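Local coordinates for protein mannitol dehydrogenase (Helicobacter pylori, PDB 3TWO) that probably catalyses the NADP(H)-dependent interconversion of cinnamyl alcohols and their aldehydes as a zinc-containing alcohol dehydrogenase, at residues B[161-166]-B[296-301]; B[32-37]-B[136-141]. All coordinates share one frame; numbering follows the deposited sequence.

Contact 1. Residues B[161-166]-B[296-301]; sequences AGITTY and IKETQE. With NDP (NADPH dihydro-nicotinamide-adenine-dinucleotide phosphate), chain F.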
ATOM      1  N   ALA B 161     -14.167  18.163  -1.048  1.00 26.28           N
ATOM      2  CA  ALA B 161     -13.310  18.162   0.171  1.00 25.74           C
ATOM      3  C   ALA B 161     -13.857  17.381   1.363  1.00 26.04           C
ATOM      4  O   ALA B 161     -13.113  16.642   2.054  1.00 25.86           O
ATOM      5  CB  ALA B 161     -12.997  19.622   0.614  1.00 25.92           C
ATOM      6  N   GLY B 162     -15.142  17.577   1.641  1.00 25.18           N
ATOM      7  CA  GLY B 162     -15.792  16.872   2.761  1.00 25.07           C
ATOM      8  C   GLY B 162     -15.831  15.341   2.564  1.00 25.65           C
ATOM      9  O   GLY B 162     -15.253  14.640   3.347  1.00 23.98           O
ATOM     10  N   ILE B 163     -16.488  14.832   1.511  1.00 24.96           N
ATOM     11  CA  ILE B 163     -16.504  13.366   1.317  1.00 24.50           C
ATOM     12  C   ILE B 163     -15.097  12.726   1.166  1.00 25.13           C
ATOM     13  O   ILE B 163     -14.862  11.652   1.668  1.00 23.96           O
ATOM     14  CB  ILE B 163     -17.395  12.894   0.150  1.00 23.91           C
ATOM     15  CG1 ILE B 163     -17.428  11.350   0.168  1.00 23.41           C
ATOM     16  CG2 ILE B 163     -16.857  13.437  -1.286  1.00 23.70           C
ATOM     17  CD1 ILE B 163     -18.054  10.745   1.414  1.00 20.89           C
ATOM     18  N   THR B 164     -14.188  13.392   0.453  1.00 25.17           N
ATOM     19  CA  THR B 164     -12.926  12.778   0.111  1.00 25.63           C
ATOM     20  C   THR B 164     -12.104  12.491   1.371  1.00 27.39           C
ATOM     21  O   THR B 164     -11.273  11.548   1.387  1.00 26.54           O
ATOM     22  CB  THR B 164     -12.099  13.628  -0.877  1.00 26.84           C
ATOM     23  OG1 THR B 164     -12.831  13.763  -2.118  1.00 24.97           O
ATOM     24  CG2 THR B 164     -10.737  12.944  -1.181  1.00 24.67           C
ATOM     25  N   THR B 165     -12.361  13.257   2.434  1.00 25.52           N
ATOM     26  CA  THR B 165     -11.565  13.095   3.613  1.00 25.15           C
ATOM     27  C   THR B 165     -12.375  12.351   4.645  1.00 26.53           C
ATOM     28  O   THR B 165     -11.799  11.553   5.380  1.00 26.45           O
ATOM     29  CB  THR B 165     -11.169  14.446   4.192  1.00 25.52           C
ATOM     30  OG1 THR B 165     -12.356  15.205   4.363  1.00 22.47           O
ATOM     31  CG2 THR B 165     -10.235  15.205   3.193  1.00 24.54           C
ATOM     32  N   TYR B 166     -13.695  12.598   4.695  1.00 24.29           N
ATOM     33  CA  TYR B 166     -14.567  11.835   5.562  1.00 25.66           C
ATOM     34  C   TYR B 166     -14.407  10.290   5.291  1.00 26.38           C
ATOM     35  O   TYR B 166     -14.316   9.460   6.226  1.00 24.13           O
ATOM     36  CB  TYR B 166     -16.008  12.250   5.283  1.00 26.30           C
ATOM     37  CG  TYR B 166     -17.076  11.540   6.109  1.00 28.04           C
ATOM     38  CD1 TYR B 166     -17.374  11.938   7.431  1.00 27.19           C
ATOM     39  CD2 TYR B 166     -17.832  10.494   5.548  1.00 29.89           C
ATOM     40  CE1 TYR B 166     -18.420  11.299   8.166  1.00 30.15           C
ATOM     41  CE2 TYR B 166     -18.846   9.845   6.279  1.00 28.68           C
ATOM     42  CZ  TYR B 166     -19.138  10.268   7.566  1.00 31.58           C
ATOM     43  OH  TYR B 166     -20.103   9.599   8.259  1.00 34.76           O
ATOM     44  N   ILE B 296     -22.385   8.138  -3.799  1.00 25.70           N
ATOM     45  CA  ILE B 296     -23.535   9.015  -3.511  1.00 26.19           C
ATOM     46  C   ILE B 296     -24.092   8.823  -2.077  1.00 26.32           C
ATOM     47  O   ILE B 296     -24.273   9.789  -1.286  1.00 27.17           O
ATOM     48  CB  ILE B 296     -24.625   8.814  -4.574  1.00 26.50           C
ATOM     49  CG1 ILE B 296     -24.105   9.338  -5.933  1.00 26.56           C
ATOM     50  CG2 ILE B 296     -25.938   9.481  -4.144  1.00 26.79           C
ATOM     51  CD1 ILE B 296     -23.637  10.897  -5.924  1.00 25.52           C
ATOM     52  N   LYS B 297     -24.363   7.578  -1.747  1.00 26.96           N
ATOM     53  CA  LYS B 297     -24.808   7.235  -0.418  1.00 27.73           C
ATOM     54  C   LYS B 297     -23.917   7.798   0.683  1.00 27.37           C
ATOM     55  O   LYS B 297     -24.415   8.410   1.608  1.00 26.17           O
ATOM     56  CB  LYS B 297     -24.874   5.735  -0.257  1.00 29.55           C
ATOM     57  CG  LYS B 297     -25.658   5.357   0.996  1.00 32.54           C
ATOM     58  CD  LYS B 297     -25.707   3.855   1.220  1.00 36.81           C
ATOM     59  CE  LYS B 297     -26.933   3.599   2.089  1.00 41.87           C
ATOM     60  NZ  LYS B 297     -26.830   2.216   2.574  1.00 48.70           N
ATOM     61  N   GLU B 298     -22.593   7.592   0.595  1.00 27.04           N
ATOM     62  CA  GLU B 298     -21.758   7.994   1.711  1.00 26.10           C
ATOM     63  C   GLU B 298     -21.644   9.527   1.660  1.00 27.05           C
ATOM     64  O   GLU B 298     -21.448  10.174   2.708  1.00 27.78           O
ATOM     65  CB  GLU B 298     -20.360   7.287   1.714  1.00 25.40           C
ATOM     66  CG  GLU B 298     -19.580   7.547   3.010  1.00 24.92           C
ATOM     67  CD  GLU B 298     -18.162   6.980   3.050  1.00 27.91           C
ATOM     68  OE1 GLU B 298     -17.507   6.743   1.974  1.00 28.25           O
ATOM     69  OE2 GLU B 298     -17.646   6.792   4.184  1.00 27.30           O
ATOM     70  N   THR B 299     -21.685  10.111   0.453  1.00 25.34           N
ATOM     71  CA  THR B 299     -21.704  11.579   0.351  1.00 25.36           C
ATOM     72  C   THR B 299     -22.927  12.198   1.101  1.00 27.53           C
ATOM     73  O   THR B 299     -22.775  13.204   1.862  1.00 27.10           O
ATOM     74  CB  THR B 299     -21.676  12.045  -1.108  1.00 26.52           C
ATOM     75  OG1 THR B 299     -20.508  11.495  -1.782  1.00 24.28           O
ATOM     76  CG2 THR B 299     -21.684  13.654  -1.208  1.00 23.69           C
ATOM     77  N   GLN B 300     -24.115  11.580   0.924  1.00 27.42           N
ATOM     78  CA  GLN B 300     -25.302  11.995   1.674  1.00 28.71           C
ATOM     79  C   GLN B 300     -25.071  11.818   3.189  1.00 29.74           C
ATOM     80  O   GLN B 300     -25.369  12.729   3.973  1.00 31.03           O
ATOM     81  CB  GLN B 300     -26.558  11.222   1.249  1.00 28.25           C
ATOM     82  CG  GLN B 300     -27.858  11.742   1.924  1.00 28.62           C
ATOM     83  CD  GLN B 300     -28.208  13.143   1.448  1.00 29.24           C
ATOM     84  OE1 GLN B 300     -28.428  13.334   0.251  1.00 28.81           O
ATOM     85  NE2 GLN B 300     -28.185  14.171   2.381  1.00 26.57           N
ATOM     86  N   GLU B 301     -24.557  10.666   3.598  1.00 28.84           N
ATOM     87  CA  GLU B 301     -24.290  10.460   5.000  1.00 29.75           C
ATOM     88  C   GLU B 301     -23.352  11.561   5.529  1.00 28.54           C
ATOM     89  O   GLU B 301     -23.552  12.106   6.613  1.00 28.31           O
ATOM     90  CB  GLU B 301     -23.627   9.087   5.177  1.00 30.66           C
ATOM     91  CG  GLU B 301     -23.154   8.793   6.620  1.00 32.17           C
ATOM     92  CD  GLU B 301     -22.187   7.576   6.668  1.00 32.72           C
ATOM     93  OE1 GLU B 301     -21.105   7.685   7.304  1.00 30.60           O
ATOM     94  OE2 GLU B 301     -22.502   6.544   6.028  1.00 32.23           O
TER
HETATM   95  PA  NDP F 602      -5.272  22.928  -1.897  1.00 22.95           P
HETATM   96  O1A NDP F 602      -4.068  23.580  -2.436  1.00 23.98           O
HETATM   97  O2A NDP F 602      -6.244  23.526  -0.811  1.00 22.23           O
HETATM   98  O5B NDP F 602      -4.416  22.380  -0.622  1.00 18.73           O
HETATM   99  C5B NDP F 602      -3.051  21.718  -0.779  1.00 22.07           C
HETATM  100  C4B NDP F 602      -2.272  21.950   0.510  1.00 24.96           C
HETATM  101  O4B NDP F 602      -1.015  21.167   0.659  1.00 25.16           O
HETATM  102  C3B NDP F 602      -1.900  23.448   0.603  1.00 23.70           C
HETATM  103  O3B NDP F 602      -2.239  23.905   1.968  1.00 23.91           O
HETATM  104  C2B NDP F 602      -0.363  23.427   0.385  1.00 22.89           C
HETATM  105  O2B NDP F 602       0.168  24.532   1.140  1.00 25.27           O
HETATM  106  C1B NDP F 602       0.048  22.115   1.094  1.00 23.88           C
HETATM  107  N9A NDP F 602       1.244  21.473   0.499  1.00 24.84           N
HETATM  108  C8A NDP F 602       1.601  21.539  -0.803  1.00 22.01           C
HETATM  109  N7A NDP F 602       2.685  20.791  -0.941  1.00 25.59           N
HETATM  110  C5A NDP F 602       3.005  20.265   0.238  1.00 21.63           C
HETATM  111  C6A NDP F 602       4.018  19.426   0.665  1.00 24.86           C
HETATM  112  N6A NDP F 602       5.001  18.941  -0.168  1.00 25.24           N
HETATM  113  N1A NDP F 602       4.025  19.116   1.957  1.00 23.55           N
HETATM  114  C2A NDP F 602       3.114  19.529   2.811  1.00 24.21           C
HETATM  115  N3A NDP F 602       2.134  20.313   2.432  1.00 24.17           N
HETATM  116  C4A NDP F 602       2.080  20.700   1.145  1.00 22.90           C
HETATM  117  O3  NDP F 602      -5.564  21.444  -2.348  1.00 23.21           O
HETATM  118  PN  NDP F 602      -6.846  20.651  -2.100  1.00 23.94           P
HETATM  119  O1N NDP F 602      -7.038  20.336  -0.666  1.00 25.77           O
HETATM  120  O2N NDP F 602      -8.103  21.154  -2.858  1.00 24.60           O
HETATM  121  O5D NDP F 602      -6.496  19.321  -2.865  1.00 21.35           O
HETATM  122  C5D NDP F 602      -5.181  18.655  -2.541  1.00 17.90           C
HETATM  123  C4D NDP F 602      -4.894  17.476  -3.562  1.00 18.11           C
HETATM  124  O4D NDP F 602      -6.006  16.589  -3.336  1.00 19.25           O
HETATM  125  C3D NDP F 602      -4.912  17.856  -5.068  1.00 19.29           C
HETATM  126  O3D NDP F 602      -3.865  17.104  -5.742  1.00 20.85           O
HETATM  127  C2D NDP F 602      -6.341  17.428  -5.473  1.00 20.46           C
HETATM  128  O2D NDP F 602      -6.380  17.086  -6.815  1.00 20.71           O
HETATM  129  C1D NDP F 602      -6.490  16.140  -4.630  1.00 21.96           C
HETATM  130  N1N NDP F 602      -7.900  15.635  -4.510  1.00 23.42           N
HETATM  131  C2N NDP F 602      -8.113  14.241  -4.601  1.00 26.26           C
HETATM  132  C3N NDP F 602      -9.390  13.715  -4.497  1.00 25.22           C
HETATM  133  C7N NDP F 602      -9.569  12.199  -4.512  1.00 26.91           C
HETATM  134  O7N NDP F 602      -8.625  11.446  -4.222  1.00 25.37           O
HETATM  135  N7N NDP F 602     -10.830  11.791  -4.591  1.00 21.73           N
HETATM  136  C4N NDP F 602     -10.490  14.591  -4.339  1.00 27.05           C
HETATM  137  C5N NDP F 602     -10.290  15.995  -4.206  1.00 22.11           C
HETATM  138  C6N NDP F 602      -9.019  16.522  -4.302  1.00 20.61           C
HETATM  139  P2B NDP F 602       1.294  25.476   0.606  1.00 24.32           P
HETATM  140  O1X NDP F 602       0.708  26.982   0.882  1.00 23.87           O
HETATM  141  O2X NDP F 602       2.576  25.130   1.228  1.00 23.96           O
HETATM  142  O3X NDP F 602       1.338  25.318  -0.976  1.00 26.69           O
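Ile163 points toward the helix of Thr299, and their CA atoms lie only 5.6 Å apart. The two side chains cross at about a right angle, Ile163 CG1 resting 3.6 Å from Thr299 OG1. With CG1 anti to the backbone N (chi1 -174°), the isoleucine reaches across until its CD1 methyl is 3.7 Å from Glu298 O and also meets the aliphatic CG of Glu298. A branched hydrocarbon suits this buried spot, and the small threonine permits a close approach; its hydroxyl is satisfied by Gly295 O, so that a polar atom can face hydrocarbon.

One helical turn on, Tyr166 bridges to Glu301 through a hydrogen bond from OH to OE1. OE1 lies at the ring edge, in the ring plane, and the carboxylate plane stands 78° to the ring. At 2.4 Å the OH to OE1 separation is very short, and its exact value is doubtful. Extended Glu298 brings OE2 to 3.9 Å from Tyr166 CE2, while its OE1 is held by Ser167 OG. Farther out, Met302 packs on both Ile163 and Tyr166, and Tyr195 meets the tyrosine ring edge to face.

On another side of helix 158-171, Thr164 touches NADPH: OG1 is 3.3 Å from C4N, the nicotinamide carbon that carries the hydride in such enzymes, and CG2 also packs there. Its hydroxyl bonds to Cys160 O, the carbonyl of a zinc-binding residue, which probably helps to orient the hydroxyl. The segments 161-166 and 296-301 cross at 104°, joining the zinc-ligand helix 158-171 to helix 296-308, which follows the last strand of the parallel sheet, beside the nicotinamide pocket of a zinc-dependent, medium-chain alcohol dehydrogenase fold.

Contact 2. Residues B[32-37]-B[136-141]; sequences VLIDIL and IVVDEN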
ATOM      1  N   VAL B  32     -32.878  16.704 -12.798  1.00 34.26           N
ATOM      2  CA  VAL B  32     -33.250  17.988 -12.204  1.00 34.60           C
ATOM      3  C   VAL B  32     -32.312  19.084 -12.711  1.00 34.84           C
ATOM      4  O   VAL B  32     -31.139  18.831 -13.001  1.00 33.71           O
ATOM      5  CB  VAL B  32     -33.163  17.949 -10.653  1.00 34.88           C
ATOM      6  CG1 VAL B  32     -34.063  16.838 -10.140  1.00 34.48           C
ATOM      7  CG2 VAL B  32     -31.689  17.750 -10.153  1.00 31.16           C
ATOM      8  N   LEU B  33     -32.869  20.281 -12.842  1.00 34.99           N
ATOM      9  CA  LEU B  33     -32.165  21.508 -13.242  1.00 33.98           C
ATOM     10  C   LEU B  33     -31.914  22.282 -11.965  1.00 33.10           C
ATOM     11  O   LEU B  33     -32.853  22.641 -11.251  1.00 34.84           O
ATOM     12  CB  LEU B  33     -33.076  22.351 -14.161  1.00 34.07           C
ATOM     13  CG  LEU B  33     -32.676  23.780 -14.511  1.00 33.84           C
ATOM     14  CD1 LEU B  33     -31.262  23.811 -14.979  1.00 32.70           C
ATOM     15  CD2 LEU B  33     -33.666  24.410 -15.577  1.00 39.01           C
ATOM     16  N   ILE B  34     -30.649  22.534 -11.678  1.00 32.80           N
ATOM     17  CA  ILE B  34     -30.229  23.189 -10.473  1.00 31.10           C
ATOM     18  C   ILE B  34     -29.676  24.534 -10.841  1.00 31.87           C
ATOM     19  O   ILE B  34     -28.808  24.636 -11.725  1.00 32.52           O
ATOM     20  CB  ILE B  34     -29.141  22.343  -9.789  1.00 30.52           C
ATOM     21  CG1 ILE B  34     -29.743  20.996  -9.294  1.00 30.44           C
ATOM     22  CG2 ILE B  34     -28.447  23.176  -8.694  1.00 27.46           C
ATOM     23  CD1 ILE B  34     -28.711  19.911  -8.865  1.00 27.28           C
ATOM     24  N   ASP B  35     -30.180  25.572 -10.187  1.00 32.66           N
ATOM     25  CA  ASP B  35     -29.553  26.885 -10.213  1.00 34.38           C
ATOM     26  C   ASP B  35     -28.416  26.878  -9.198  1.00 32.08           C
ATOM     27  O   ASP B  35     -28.655  26.630  -8.021  1.00 32.29           O
ATOM     28  CB  ASP B  35     -30.536  27.993  -9.779  1.00 36.15           C
ATOM     29  CG  ASP B  35     -31.143  28.718 -10.947  1.00 44.56           C
ATOM     30  OD1 ASP B  35     -31.295  28.126 -12.038  1.00 48.18           O
ATOM     31  OD2 ASP B  35     -31.486  29.914 -10.771  1.00 54.88           O
ATOM     32  N   ILE B  36     -27.216  27.203  -9.643  1.00 30.10           N
ATOM     33  CA  ILE B  36     -26.019  27.114  -8.803  1.00 28.65           C
ATOM     34  C   ILE B  36     -25.796  28.413  -8.009  1.00 29.28           C
ATOM     35  O   ILE B  36     -25.723  29.502  -8.590  1.00 29.32           O
ATOM     36  CB  ILE B  36     -24.803  26.786  -9.644  1.00 28.16           C
ATOM     37  CG1 ILE B  36     -24.946  25.382 -10.250  1.00 24.56           C
ATOM     38  CG2 ILE B  36     -23.499  26.876  -8.813  1.00 26.58           C
ATOM     39  CD1 ILE B  36     -23.769  24.984 -11.161  1.00 27.51           C
ATOM     40  N   LEU B  37     -25.724  28.298  -6.685  1.00 29.04           N
ATOM     41  CA  LEU B  37     -25.564  29.473  -5.800  1.00 28.87           C
ATOM     42  C   LEU B  37     -24.086  29.620  -5.405  1.00 28.22           C
ATOM     43  O   LEU B  37     -23.508  30.727  -5.478  1.00 30.00           O
ATOM     44  CB  LEU B  37     -26.508  29.393  -4.559  1.00 29.12           C
ATOM     45  CG  LEU B  37     -28.063  29.373  -4.721  1.00 31.62           C
ATOM     46  CD1 LEU B  37     -28.725  29.905  -3.449  1.00 32.64           C
ATOM     47  CD2 LEU B  37     -28.534  30.213  -5.801  1.00 32.89           C
ATOM     48  N   ILE B 136     -26.870  23.595 -13.752  1.00 28.39           N
ATOM     49  CA  ILE B 136     -26.370  22.278 -14.108  1.00 28.36           C
ATOM     50  C   ILE B 136     -27.591  21.351 -14.137  1.00 30.47           C
ATOM     51  O   ILE B 136     -28.599  21.595 -13.389  1.00 31.22           O
ATOM     52  CB  ILE B 136     -25.255  21.766 -13.142  1.00 28.87           C
ATOM     53  CG1 ILE B 136     -24.509  20.580 -13.765  1.00 27.03           C
ATOM     54  CG2 ILE B 136     -25.801  21.389 -11.763  1.00 24.65           C
ATOM     55  CD1 ILE B 136     -23.305  20.135 -13.002  1.00 26.51           C
ATOM     56  N   VAL B 137     -27.549  20.351 -15.027  1.00 29.44           N
ATOM     57  CA  VAL B 137     -28.656  19.379 -15.188  1.00 29.97           C
ATOM     58  C   VAL B 137     -28.132  18.007 -14.755  1.00 28.72           C
ATOM     59  O   VAL B 137     -27.195  17.510 -15.370  1.00 28.75           O
ATOM     60  CB  VAL B 137     -29.184  19.315 -16.691  1.00 31.21           C
ATOM     61  CG1 VAL B 137     -30.368  18.354 -16.839  1.00 31.23           C
ATOM     62  CG2 VAL B 137     -29.585  20.702 -17.185  1.00 31.49           C
ATOM     63  N   VAL B 138     -28.700  17.415 -13.703  1.00 27.96           N
ATOM     64  CA  VAL B 138     -28.165  16.197 -13.112  1.00 28.58           C
ATOM     65  C   VAL B 138     -29.254  15.130 -12.918  1.00 29.92           C
ATOM     66  O   VAL B 138     -30.354  15.458 -12.434  1.00 29.42           O
ATOM     67  CB  VAL B 138     -27.494  16.499 -11.737  1.00 28.98           C
ATOM     68  CG1 VAL B 138     -26.839  15.245 -11.181  1.00 27.56           C
ATOM     69  CG2 VAL B 138     -26.458  17.617 -11.864  1.00 26.64           C
ATOM     70  N   ASP B 139     -28.951  13.872 -13.314  1.00 30.20           N
ATOM     71  CA  ASP B 139     -29.818  12.709 -12.990  1.00 31.44           C
ATOM     72  C   ASP B 139     -30.065  12.702 -11.448  1.00 31.02           C
ATOM     73  O   ASP B 139     -29.110  12.894 -10.671  1.00 29.05           O
ATOM     74  CB  ASP B 139     -29.149  11.404 -13.417  1.00 31.74           C
ATOM     75  CG  ASP B 139     -30.024  10.163 -13.133  1.00 34.21           C
ATOM     76  OD1 ASP B 139     -30.183   9.820 -11.964  1.00 34.85           O
ATOM     77  OD2 ASP B 139     -30.569   9.534 -14.076  1.00 39.01           O
ATOM     78  N   GLU B 140     -31.319  12.529 -11.038  1.00 30.48           N
ATOM     79  CA  GLU B 140     -31.702  12.689  -9.612  1.00 32.67           C
ATOM     80  C   GLU B 140     -30.980  11.803  -8.605  1.00 31.77           C
ATOM     81  O   GLU B 140     -30.954  12.149  -7.404  1.00 31.93           O
ATOM     82  CB  GLU B 140     -33.218  12.519  -9.395  1.00 34.09           C
ATOM     83  CG  GLU B 140     -33.766  11.237  -9.975  1.00 39.30           C
ATOM     84  CD  GLU B 140     -35.089  10.832  -9.372  1.00 46.28           C
ATOM     85  OE1 GLU B 140     -35.566   9.716  -9.715  1.00 50.60           O
ATOM     86  OE2 GLU B 140     -35.637  11.609  -8.555  1.00 47.08           O
ATOM     87  N   ASN B 141     -30.412  10.686  -9.080  1.00 30.81           N
ATOM     88  CA  ASN B 141     -29.676   9.726  -8.211  1.00 31.18           C
ATOM     89  C   ASN B 141     -28.262  10.132  -7.855  1.00 29.65           C
ATOM     90  O   ASN B 141     -27.579   9.396  -7.165  1.00 29.63           O
ATOM     91  CB  ASN B 141     -29.693   8.324  -8.806  1.00 28.94           C
ATOM     92  CG  ASN B 141     -31.111   7.852  -9.023  1.00 34.41           C
ATOM     93  OD1 ASN B 141     -31.769   7.404  -8.096  1.00 35.53           O
ATOM     94  ND2 ASN B 141     -31.630   8.050 -10.248  1.00 34.79           N
TER
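Ile136 O draws in the adjacent strand at two points. Ile34 N gives it a nearly straight hydrogen bond of 2.8 Å, with an angle of 173° at the hydrogen, and Leu33 CA makes a CA-H...O contact at 3.6 Å. Val32 O is met in the same fashion, by Val138 N in a 2.9 Å hydrogen bond and by Val137 CA at 3.4 Å. Val32 N to Val138 O and Ile136 N to Ile34 O complete the antiparallel ladder; the latter is the most bent, at 145°. Val32 with Val138 and Ile34 with Ile136 are therefore hydrogen-bonded pairs, and Leu33 with Val137 is the non-hydrogen-bonded pair between them.

The side chains that meet across the strands are aliphatic. On one face Leu33 CD1 lies 4.2 Å from Val137 CG2. On the other, Ile136 CG2 lies 4.0 Å from Ile34 CB and close to CD1 of Ile36. That methyl gets there because Ile36 CG1 is anti to its own carbonyl carbon (chi1 -65°), with the chain extended beyond it. Ile34 also touches Val86 and Val88 of strand 85-88. Beta-branched residues suit such strands, since their shape favours the extended backbone.

Where the strand ends, Asp139 OD1 accepts from Asn141 N, an Asx turn, and through its syn lone pair from Asn141 ND2; the chain bends here. The neighbouring Glu140 sends OE2 to the backbone amides of Lys78 and Lys79.

Main-chain bonds thus set the register and satisfy backbone atoms facing the partner strand, while apolar side chains pack on either face; no charged side chain joins the strand-to-strand packing within this GroES-like domain.

How the contacts relate
Both contacts are buried, but they use different chemistry in different parts of the fold. Contact 1 is a helix-helix crossing nearer the centre of the chain, beside zinc and cofactor, where side chains do most of the bridging and a tyrosine-glutamate bond leads to the exposed Glu301. Contact 2 lies farther out, within the GroES-like region, and is a strand pair fixed chiefly by main-chain hydrogen bonds. They share no helix or strand, and their centres are about 18 Å apart. Even so they meet: Ile296 CG2 packs 3.4 Å from Asn141 O, so the turn after strand 135-139 adjoins the start of helix 296-308.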